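Local structure of probable dehydrogenase (Bordetella bronchiseptica, 3MOI) at residues His25-Ile30 / Glu347-Ile352; Arg41-Lys46 / Tyr278-Pro283; Ser123-Pro128 / Ala358-Arg363. The protein probably acts as an NAD(P)-dependent dehydrogenase of the GFO/IDH/MocA family, pairing a Rossmann-fold nucleotide-binding domain with a second domain built on a mixed sheet. All blocks are in the same frame, centred on the assembly; numbering follows the deposited sequence.

The three contacts illustrate how a Rossmann fold is tied to chain that comes much later in the sequence. Contacts 1 and 3 have centres about 14 Å apart and touch directly: E347, on the helix of contact 1, forms a salt bridge through OE2 to NH1 of R360 in contact 3, at 2.8 Å. Contact 2, centred about 23 and 27 Å from contacts 1 and 3, does not touch them; its nearest atoms come within about 5 and 11 Å, respectively. Strand 28-34 and helix 38-48 join contacts 1 and 2 through consecutive elements of the fold. The F280 side chain comes close to a GxGxxG motif, which probably helps form the dinucleotide site.

Contact 1: residues His25-Ile30 / Glu347-Ile352; sequences HPDAQI and ELRDAI
D27 and R349 form a salt bridge that fastens the turn before a Rossmann-fold strand to a helix from late in the chain. D27 belongs to the type I turn H25-A28 leading into strand 28-34 of the parallel sheet, and R349 projects from helix 340-352. The closely fitted part gathers around a single carboxylate oxygen, OD2 of D27, which lies 3.1 Å from NE of R349 and accepts a weak bond from NH2 at 3.2 Å. NE comes from above the carboxylate plane, and the two flat groups stand nearly perpendicular, 87° apart. R336 supplies a further salt bridge to the same OD2, so two arginines converge on it and would probably stabilise its negative charge.

H25 backs this arrangement. With CG anti to the backbone N (chi1 -161°), its ring swings toward the helix, and CE1 meets NH2 of R349 at 3.9 Å, edge on. Its ND1 accepts a hydrogen bond from the backbone N of D27 at 2.9 Å and thereby steadies the turn, while NE2 bonds to D346, which also pairs with NH2 of R349. Whereas H25 and D27 are buried, R349 and D350 lie on a partly exposed flank of the helix. Bends at chi2 and chi3 carry the guanidinium of R349 around so that NH1 reaches OD1 of D350 at 2.9 Å, with that oxygen only 12° out of the guanidinium plane.

Contact 2: residues Arg41-Lys46 / Tyr278-Pro283; sequences RERFGK and YGFGGP
The backbone oxygen O of F280 receives NH1 of R43 at 2.9 Å, the single hydrogen bond between residues 41-46 and 278-283. The oxygen lies almost exactly in the guanidinium plane, but the bond is bent to 142° at the hydrogen, and NH1 stands off the carbonyl plane. R43 is exposed; its kinked chain turns toward the loop, while its NH2 pairs with D39 one turn earlier in the helix.

Beside this polar link the two phenylalanines make a T-shaped (edge-to-face) pair. F44 turns its edge to the face of F280, with ring centroids 5.2 Å apart and planes at 70°. CD1 of F44 rides 3.8 Å above the F280 ring plane, over its centre. The F280 ring also packs along the helix backbone, its CE2 reaching CA of F44 at 3.8 Å. Helix 38-48 is the connection between the parallel strands 28-34 and 52-53, a beta-alpha-beta unit of the Rossmann fold, and buried F44 also packs on A19 and stacks with Y48. F280 is presented by the type II turn G279-G282, with G281 at positive phi (81°) beside it, and touches S15 of helix 12-24.

Contact 3: residues Ser123-Pro128 / Ala358-Arg363; sequences SRSHDP and ALRDAR
S125 and R360 supply the directional bond of this buried contact: NE of R360 donates to OG of S125 at 2.9 Å and 156°, the oxygen lying at the guanidinium edge, 17° out of its plane. The serine stands in the 3-10 turn after strand 118-120, the outermost strand of the Rossmann parallel sheet, and R360 in the link between helices 340-352 and 362-381, where it also has a backbone bond with V120. S123 braces S125 through a weak bond from the backbone N of S125 to OG of S123.

Packing over flat faces comes next. R360, extended from CG to NE, runs antiparallel to the H126 side chain, with NE 3.9 Å above one face of the imidazole and offset toward its rim. The planes differ by 40°, so the overlap is a tilted one; NE2 of H126 approaches CD of R360 to 3.4 Å. CD2 of L359 lies 3.6 Å above the other guanidinium face, toward its rim.

As for charge, E347 is the main polar partner of R360, and T188 adds a weak bond to NH2. The chemistry is consistent with a charged arginine, probably balanced by E347, whose orientation is set by S125, E347 and the flanking side chains.

Contact 1: residues His25-Ile30 / Glu347-Ile352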
loop_
_atom_site.group_PDB
_atom_site.type_symbol
_atom_site.label_atom_id
_atom_site.label_comp_id
_atom_site.label_asym_id
_atom_site.label_seq_id
_atom_site.Cartn_x
_atom_site.Cartn_y
_atom_site.Cartn_z
ATOM N N HIS A 25 -17.953 19.480 -24.355
ATOM C CA HIS A 25 -16.860 19.084 -25.231
ATOM C C HIS A 25 -17.140 19.593 -26.654
ATOM O O HIS A 25 -18.299 19.463 -27.213
ATOM C CB HIS A 25 -16.607 17.588 -25.180
ATOM C CG HIS A 25 -15.259 17.154 -25.689
ATOM N ND1 HIS A 25 -14.859 17.325 -26.989
ATOM C CD2 HIS A 25 -14.273 16.435 -25.098
ATOM C CE1 HIS A 25 -13.662 16.792 -27.161
ATOM N NE2 HIS A 25 -13.287 16.236 -26.031
ATOM N N PRO A 26 -16.102 20.230 -27.210
ATOM C CA PRO A 26 -16.138 20.901 -28.481
ATOM C C PRO A 26 -16.082 19.970 -29.643
ATOM O O PRO A 26 -16.439 20.369 -30.755
ATOM C CB PRO A 26 -14.886 21.812 -28.467
ATOM C CG PRO A 26 -13.983 21.220 -27.455
ATOM C CD PRO A 26 -14.885 20.579 -26.440
ATOM N N ASP A 27 -15.641 18.750 -29.450
ATOM C CA ASP A 27 -15.664 17.834 -30.584
ATOM C C ASP A 27 -16.855 16.880 -30.535
ATOM O O ASP A 27 -16.873 15.868 -31.263
ATOM C CB ASP A 27 -14.334 17.092 -30.694
ATOM C CG ASP A 27 -13.165 18.042 -30.801
ATOM O OD1 ASP A 27 -13.372 19.066 -31.489
ATOM O OD2 ASP A 27 -12.087 17.780 -30.178
ATOM N N ALA A 28 -17.858 17.233 -29.714
ATOM C CA ALA A 28 -18.967 16.347 -29.448
ATOM C C ALA A 28 -20.253 17.112 -29.226
ATOM O O ALA A 28 -20.302 18.120 -28.467
ATOM C CB ALA A 28 -18.678 15.488 -28.228
ATOM N N GLN A 29 -21.293 16.552 -29.844
ATOM C CA GLN A 29 -22.652 17.024 -29.811
ATOM C C GLN A 29 -23.547 15.840 -29.436
ATOM O O GLN A 29 -23.529 14.814 -30.118
ATOM C CB GLN A 29 -23.024 17.505 -31.228
ATOM C CG GLN A 29 -24.351 18.282 -31.335
ATOM C CD GLN A 29 -24.546 19.378 -30.234
ATOM O OE1 GLN A 29 -25.643 19.477 -29.640
ATOM N NE2 GLN A 29 -23.496 20.209 -29.977
ATOM N N ILE A 30 -24.330 15.982 -28.372
ATOM C CA ILE A 30 -25.442 15.090 -28.109
ATOM C C ILE A 30 -26.583 15.388 -29.107
ATOM O O ILE A 30 -26.993 16.523 -29.296
ATOM C CB ILE A 30 -26.011 15.260 -26.731
ATOM C CG1 ILE A 30 -24.939 14.977 -25.676
ATOM C CG2 ILE A 30 -27.154 14.293 -26.525
ATOM C CD1 ILE A 30 -25.326 15.430 -24.267
ATOM N N GLU A 347 -10.197 9.861 -26.859
ATOM C CA GLU A 347 -9.658 8.600 -27.308
ATOM C C GLU A 347 -10.475 8.093 -28.498
ATOM O O GLU A 347 -9.910 7.708 -29.479
ATOM C CB GLU A 347 -9.621 7.595 -26.191
ATOM C CG GLU A 347 -8.859 6.422 -26.574
ATOM C CD GLU A 347 -8.810 5.358 -25.499
ATOM O OE1 GLU A 347 -8.238 4.265 -25.806
ATOM O OE2 GLU A 347 -9.314 5.602 -24.365
ATOM N N LEU A 348 -11.792 8.180 -28.460
ATOM C CA LEU A 348 -12.571 7.776 -29.656
ATOM C C LEU A 348 -12.323 8.649 -30.892
ATOM O O LEU A 348 -12.088 8.114 -32.002
ATOM C CB LEU A 348 -14.048 7.833 -29.383
ATOM C CG LEU A 348 -15.003 6.724 -29.730
ATOM C CD1 LEU A 348 -16.282 7.395 -30.242
ATOM C CD2 LEU A 348 -14.492 5.643 -30.587
ATOM N N ARG A 349 -12.371 9.977 -30.698
ATOM C CA ARG A 349 -12.166 10.929 -31.814
ATOM C C ARG A 349 -10.904 10.578 -32.517
ATOM O O ARG A 349 -10.877 10.450 -33.725
ATOM C CB ARG A 349 -12.090 12.388 -31.345
ATOM C CG ARG A 349 -11.864 13.423 -32.540
ATOM C CD ARG A 349 -10.615 14.449 -32.292
ATOM N NE ARG A 349 -10.797 15.059 -30.966
ATOM C CZ ARG A 349 -10.002 14.937 -29.903
ATOM N NH1 ARG A 349 -8.826 14.309 -29.932
ATOM N NH2 ARG A 349 -10.396 15.509 -28.788
ATOM N N ASP A 350 -9.859 10.433 -31.731
ATOM C CA ASP A 350 -8.565 10.085 -32.229
ATOM C C ASP A 350 -8.566 8.814 -33.038
ATOM O O ASP A 350 -7.900 8.731 -34.072
ATOM C CB ASP A 350 -7.564 9.952 -31.070
ATOM C CG ASP A 350 -6.966 11.303 -30.631
ATOM O OD1 ASP A 350 -7.225 12.323 -31.285
ATOM O OD2 ASP A 350 -6.227 11.337 -29.621
ATOM N N ALA A 351 -9.332 7.829 -32.590
ATOM C CA ALA A 351 -9.454 6.588 -33.299
ATOM C C ALA A 351 -10.192 6.757 -34.614
ATOM O O ALA A 351 -9.763 6.278 -35.663
ATOM C CB ALA A 351 -10.138 5.612 -32.413
ATOM N N ILE A 352 -11.323 7.453 -34.565
ATOM C CA ILE A 352 -12.138 7.643 -35.767
ATOM C C ILE A 352 -11.342 8.455 -36.756
ATOM O O ILE A 352 -11.379 8.180 -37.939
ATOM C CB ILE A 352 -13.420 8.417 -35.440
ATOM C CG1 ILE A 352 -14.327 7.587 -34.525
ATOM C CG2 ILE A 352 -14.162 8.841 -36.789
ATOM C CD1 ILE A 352 -15.440 8.371 -33.767
#

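Contact 2: residues Arg41-Lys46 / Tyr278-Pro283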
loop_
_atom_site.group_PDB
_atom_site.type_symbol
_atom_site.label_atom_id
_atom_site.label_comp_id
_atom_site.label_asym_id
_atom_site.label_seq_id
_atom_site.Cartn_x
_atom_site.Cartn_y
_atom_site.Cartn_z
ATOM N N ARG A 41 -36.390 9.968 -19.652
ATOM C CA ARG A 41 -36.132 10.209 -21.052
ATOM C C ARG A 41 -36.666 11.580 -21.476
ATOM O O ARG A 41 -35.970 12.365 -22.123
ATOM C CB ARG A 41 -36.860 9.100 -21.777
ATOM C CG ARG A 41 -36.728 9.045 -23.175
ATOM C CD ARG A 41 -37.868 8.232 -23.773
ATOM N NE ARG A 41 -38.196 7.034 -23.012
ATOM C CZ ARG A 41 -39.287 6.284 -23.192
ATOM N NH1 ARG A 41 -40.202 6.572 -24.104
ATOM N NH2 ARG A 41 -39.450 5.219 -22.415
ATOM N N GLU A 42 -37.905 11.855 -21.087
ATOM C CA GLU A 42 -38.664 13.027 -21.572
ATOM C C GLU A 42 -38.065 14.293 -20.968
ATOM O O GLU A 42 -37.782 15.270 -21.650
ATOM C CB GLU A 42 -40.130 12.895 -21.141
ATOM C CG GLU A 42 -41.136 13.449 -22.136
ATOM C CD GLU A 42 -41.765 12.356 -23.045
ATOM O OE1 GLU A 42 -42.574 11.529 -22.494
ATOM O OE2 GLU A 42 -41.457 12.353 -24.279
ATOM N N ARG A 43 -37.835 14.224 -19.662
ATOM C CA ARG A 43 -37.181 15.292 -18.905
ATOM C C ARG A 43 -35.837 15.597 -19.582
ATOM O O ARG A 43 -35.544 16.750 -19.943
ATOM C CB ARG A 43 -37.049 14.863 -17.442
ATOM C CG ARG A 43 -37.330 15.961 -16.401
ATOM C CD ARG A 43 -38.332 15.534 -15.245
ATOM N NE ARG A 43 -38.320 14.108 -14.850
ATOM C CZ ARG A 43 -37.279 13.463 -14.283
ATOM N NH1 ARG A 43 -36.106 14.082 -14.062
ATOM N NH2 ARG A 43 -37.393 12.168 -13.958
ATOM N N PHE A 44 -35.071 14.547 -19.856
ATOM C CA PHE A 44 -33.789 14.704 -20.538
ATOM C C PHE A 44 -33.904 15.273 -21.966
ATOM O O PHE A 44 -33.141 16.154 -22.369
ATOM C CB PHE A 44 -33.057 13.371 -20.551
ATOM C CG PHE A 44 -31.665 13.471 -21.012
ATOM C CD1 PHE A 44 -30.666 13.750 -20.127
ATOM C CD2 PHE A 44 -31.356 13.284 -22.342
ATOM C CE1 PHE A 44 -29.361 13.852 -20.552
ATOM C CE2 PHE A 44 -30.054 13.380 -22.782
ATOM C CZ PHE A 44 -29.047 13.673 -21.875
ATOM N N GLY A 45 -34.872 14.800 -22.730
ATOM C CA GLY A 45 -35.135 15.402 -24.026
ATOM C C GLY A 45 -35.426 16.910 -23.974
ATOM O O GLY A 45 -34.953 17.638 -24.856
ATOM N N LYS A 46 -36.213 17.370 -22.986
ATOM C CA LYS A 46 -36.516 18.807 -22.820
ATOM C C LYS A 46 -35.236 19.581 -22.524
ATOM O O LYS A 46 -34.917 20.531 -23.205
ATOM C CB LYS A 46 -37.546 19.102 -21.669
ATOM C CG LYS A 46 -39.041 19.310 -22.096
ATOM C CD LYS A 46 -40.024 19.613 -20.939
ATOM C CE LYS A 46 -41.309 20.440 -21.396
ATOM N NZ LYS A 46 -42.284 20.846 -20.282
ATOM N N TYR A 278 -29.169 10.150 -7.250
ATOM C CA TYR A 278 -28.218 10.016 -8.352
ATOM C C TYR A 278 -28.910 10.039 -9.753
ATOM O O TYR A 278 -28.250 10.001 -10.786
ATOM C CB TYR A 278 -27.340 8.757 -8.126
ATOM C CG TYR A 278 -26.340 8.887 -6.956
ATOM C CD1 TYR A 278 -25.144 9.591 -7.103
ATOM C CD2 TYR A 278 -26.603 8.316 -5.714
ATOM C CE1 TYR A 278 -24.240 9.718 -6.055
ATOM C CE2 TYR A 278 -25.696 8.431 -4.657
ATOM C CZ TYR A 278 -24.521 9.134 -4.834
ATOM O OH TYR A 278 -23.638 9.257 -3.791
ATOM N N GLY A 279 -30.235 10.132 -9.779
ATOM C CA GLY A 279 -30.958 10.258 -11.037
ATOM C C GLY A 279 -30.785 11.614 -11.711
ATOM O O GLY A 279 -30.155 12.542 -11.158
ATOM N N PHE A 280 -31.349 11.722 -12.914
ATOM C CA PHE A 280 -31.267 12.964 -13.694
ATOM C C PHE A 280 -32.181 14.045 -13.123
ATOM O O PHE A 280 -33.384 13.821 -12.992
ATOM C CB PHE A 280 -31.617 12.746 -15.180
ATOM C CG PHE A 280 -31.558 14.005 -15.971
ATOM C CD1 PHE A 280 -30.347 14.630 -16.189
ATOM C CD2 PHE A 280 -32.707 14.618 -16.409
ATOM C CE1 PHE A 280 -30.269 15.838 -16.875
ATOM C CE2 PHE A 280 -32.648 15.828 -17.099
ATOM C CZ PHE A 280 -31.424 16.446 -17.322
ATOM N N GLY A 281 -31.611 15.214 -12.823
ATOM C CA GLY A 281 -32.381 16.306 -12.216
ATOM C C GLY A 281 -32.561 16.156 -10.707
ATOM O O GLY A 281 -33.319 16.901 -10.100
ATOM N N GLY A 282 -31.878 15.179 -10.106
ATOM C CA GLY A 282 -31.807 15.055 -8.670
ATOM C C GLY A 282 -30.718 15.973 -8.130
ATOM O O GLY A 282 -30.140 16.759 -8.893
ATOM N N PRO A 283 -30.433 15.873 -6.808
ATOM C CA PRO A 283 -29.471 16.716 -6.089
ATOM C C PRO A 283 -28.148 16.874 -6.806
ATOM O O PRO A 283 -27.723 18.002 -7.043
ATOM C CB PRO A 283 -29.255 15.969 -4.761
ATOM C CG PRO A 283 -30.492 15.195 -4.537
ATOM C CD PRO A 283 -31.115 14.929 -5.896
#

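Contact 3: residues Ser123-Pro128 / Ala358-Arg363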
loop_
_atom_site.group_PDB
_atom_site.type_symbol
_atom_site.label_atom_id
_atom_site.label_comp_id
_atom_site.label_asym_id
_atom_site.label_seq_id
_atom_site.Cartn_x
_atom_site.Cartn_y
_atom_site.Cartn_z
ATOM N N SER A 123 -12.964 5.110 -17.570
ATOM C CA SER A 123 -12.263 4.656 -16.444
ATOM C C SER A 123 -11.462 5.798 -15.813
ATOM O O SER A 123 -11.212 6.875 -16.411
ATOM C CB SER A 123 -11.408 3.416 -16.762
ATOM O OG SER A 123 -10.231 3.734 -17.438
ATOM N N ARG A 124 -11.035 5.535 -14.594
ATOM C CA ARG A 124 -10.150 6.458 -13.919
ATOM C C ARG A 124 -8.833 6.400 -14.636
ATOM O O ARG A 124 -8.017 7.256 -14.426
ATOM C CB ARG A 124 -10.022 6.084 -12.464
ATOM C CG ARG A 124 -11.358 6.216 -11.717
ATOM C CD ARG A 124 -11.456 7.535 -10.999
ATOM N NE ARG A 124 -11.966 8.601 -11.876
ATOM C CZ ARG A 124 -13.186 9.130 -11.781
ATOM N NH1 ARG A 124 -13.577 10.102 -12.601
ATOM N NH2 ARG A 124 -14.021 8.690 -10.851
ATOM N N SER A 125 -8.599 5.410 -15.511
ATOM C CA SER A 125 -7.391 5.467 -16.351
ATOM C C SER A 125 -7.441 6.532 -17.449
ATOM O O SER A 125 -6.411 6.917 -18.023
ATOM C CB SER A 125 -6.992 4.093 -16.907
ATOM O OG SER A 125 -7.842 3.655 -17.938
ATOM N N HIS A 126 -8.625 7.046 -17.740
ATOM C CA HIS A 126 -8.684 8.252 -18.571
ATOM C C HIS A 126 -8.296 9.536 -17.788
ATOM O O HIS A 126 -8.046 10.565 -18.413
ATOM C CB HIS A 126 -10.075 8.437 -19.173
ATOM C CG HIS A 126 -10.466 7.359 -20.094
ATOM N ND1 HIS A 126 -10.058 7.318 -21.412
ATOM C CD2 HIS A 126 -11.220 6.254 -19.888
ATOM C CE1 HIS A 126 -10.552 6.232 -21.980
ATOM N NE2 HIS A 126 -11.252 5.564 -21.072
ATOM N N ASP A 127 -8.289 9.474 -16.452
ATOM C CA ASP A 127 -7.839 10.586 -15.650
ATOM C C ASP A 127 -6.535 11.090 -16.212
ATOM O O ASP A 127 -5.634 10.301 -16.431
ATOM C CB ASP A 127 -7.584 10.217 -14.203
ATOM C CG ASP A 127 -8.855 9.964 -13.424
ATOM O OD1 ASP A 127 -9.932 10.093 -14.042
ATOM O OD2 ASP A 127 -8.758 9.562 -12.206
ATOM N N PRO A 128 -6.412 12.409 -16.437
ATOM C CA PRO A 128 -5.123 12.888 -16.974
ATOM C C PRO A 128 -3.952 12.633 -16.065
ATOM O O PRO A 128 -2.854 12.519 -16.544
ATOM C CB PRO A 128 -5.325 14.418 -17.129
ATOM C CG PRO A 128 -6.806 14.604 -17.186
ATOM C CD PRO A 128 -7.386 13.496 -16.296
ATOM N N ALA A 358 -7.692 3.091 -30.732
ATOM C CA ALA A 358 -8.039 3.089 -29.327
ATOM C C ALA A 358 -7.132 2.121 -28.518
ATOM O O ALA A 358 -6.844 1.053 -28.958
ATOM C CB ALA A 358 -9.449 2.689 -29.207
ATOM N N LEU A 359 -6.680 2.510 -27.341
ATOM C CA LEU A 359 -5.981 1.610 -26.410
ATOM C C LEU A 359 -6.978 0.686 -25.683
ATOM O O LEU A 359 -6.759 -0.527 -25.600
ATOM C CB LEU A 359 -5.263 2.439 -25.377
ATOM C CG LEU A 359 -4.454 1.714 -24.290
ATOM C CD1 LEU A 359 -3.309 0.756 -24.803
ATOM C CD2 LEU A 359 -3.941 2.811 -23.278
ATOM N N ARG A 360 -8.043 1.280 -25.130
ATOM C CA ARG A 360 -8.994 0.554 -24.359
ATOM C C ARG A 360 -10.136 -0.023 -25.218
ATOM O O ARG A 360 -11.338 0.332 -25.093
ATOM C CB ARG A 360 -9.541 1.429 -23.254
ATOM C CG ARG A 360 -8.438 1.975 -22.314
ATOM C CD ARG A 360 -8.929 3.071 -21.394
ATOM N NE ARG A 360 -7.773 3.737 -20.787
ATOM C CZ ARG A 360 -6.944 4.588 -21.404
ATOM N NH1 ARG A 360 -7.133 4.970 -22.665
ATOM N NH2 ARG A 360 -5.928 5.085 -20.730
ATOM N N ASP A 361 -9.762 -0.959 -26.072
ATOM C CA ASP A 361 -10.729 -1.500 -26.988
ATOM C C ASP A 361 -11.455 -2.684 -26.316
ATOM O O ASP A 361 -11.384 -2.896 -25.106
ATOM C CB ASP A 361 -10.018 -1.916 -28.270
ATOM C CG ASP A 361 -9.247 -3.196 -28.099
ATOM O OD1 ASP A 361 -8.703 -3.440 -26.985
ATOM O OD2 ASP A 361 -9.249 -3.994 -29.079
ATOM N N ALA A 362 -12.174 -3.456 -27.107
ATOM C CA ALA A 362 -12.978 -4.556 -26.523
ATOM C C ALA A 362 -12.032 -5.625 -25.947
ATOM O O ALA A 362 -12.338 -6.161 -24.886
ATOM C CB ALA A 362 -13.947 -5.099 -27.484
ATOM N N ARG A 363 -10.860 -5.859 -26.577
ATOM C CA ARG A 363 -9.929 -6.860 -26.080
ATOM C C ARG A 363 -9.301 -6.427 -24.783
ATOM O O ARG A 363 -8.980 -7.244 -23.983
ATOM C CB ARG A 363 -8.851 -7.181 -27.092
ATOM C CG ARG A 363 -9.317 -8.128 -28.189
ATOM C CD ARG A 363 -8.519 -7.949 -29.481
ATOM N NE ARG A 363 -9.113 -8.694 -30.565
ATOM C CZ ARG A 363 -8.948 -10.010 -30.770
ATOM N NH1 ARG A 363 -8.184 -10.719 -29.980
ATOM N NH2 ARG A 363 -9.553 -10.607 -31.796
#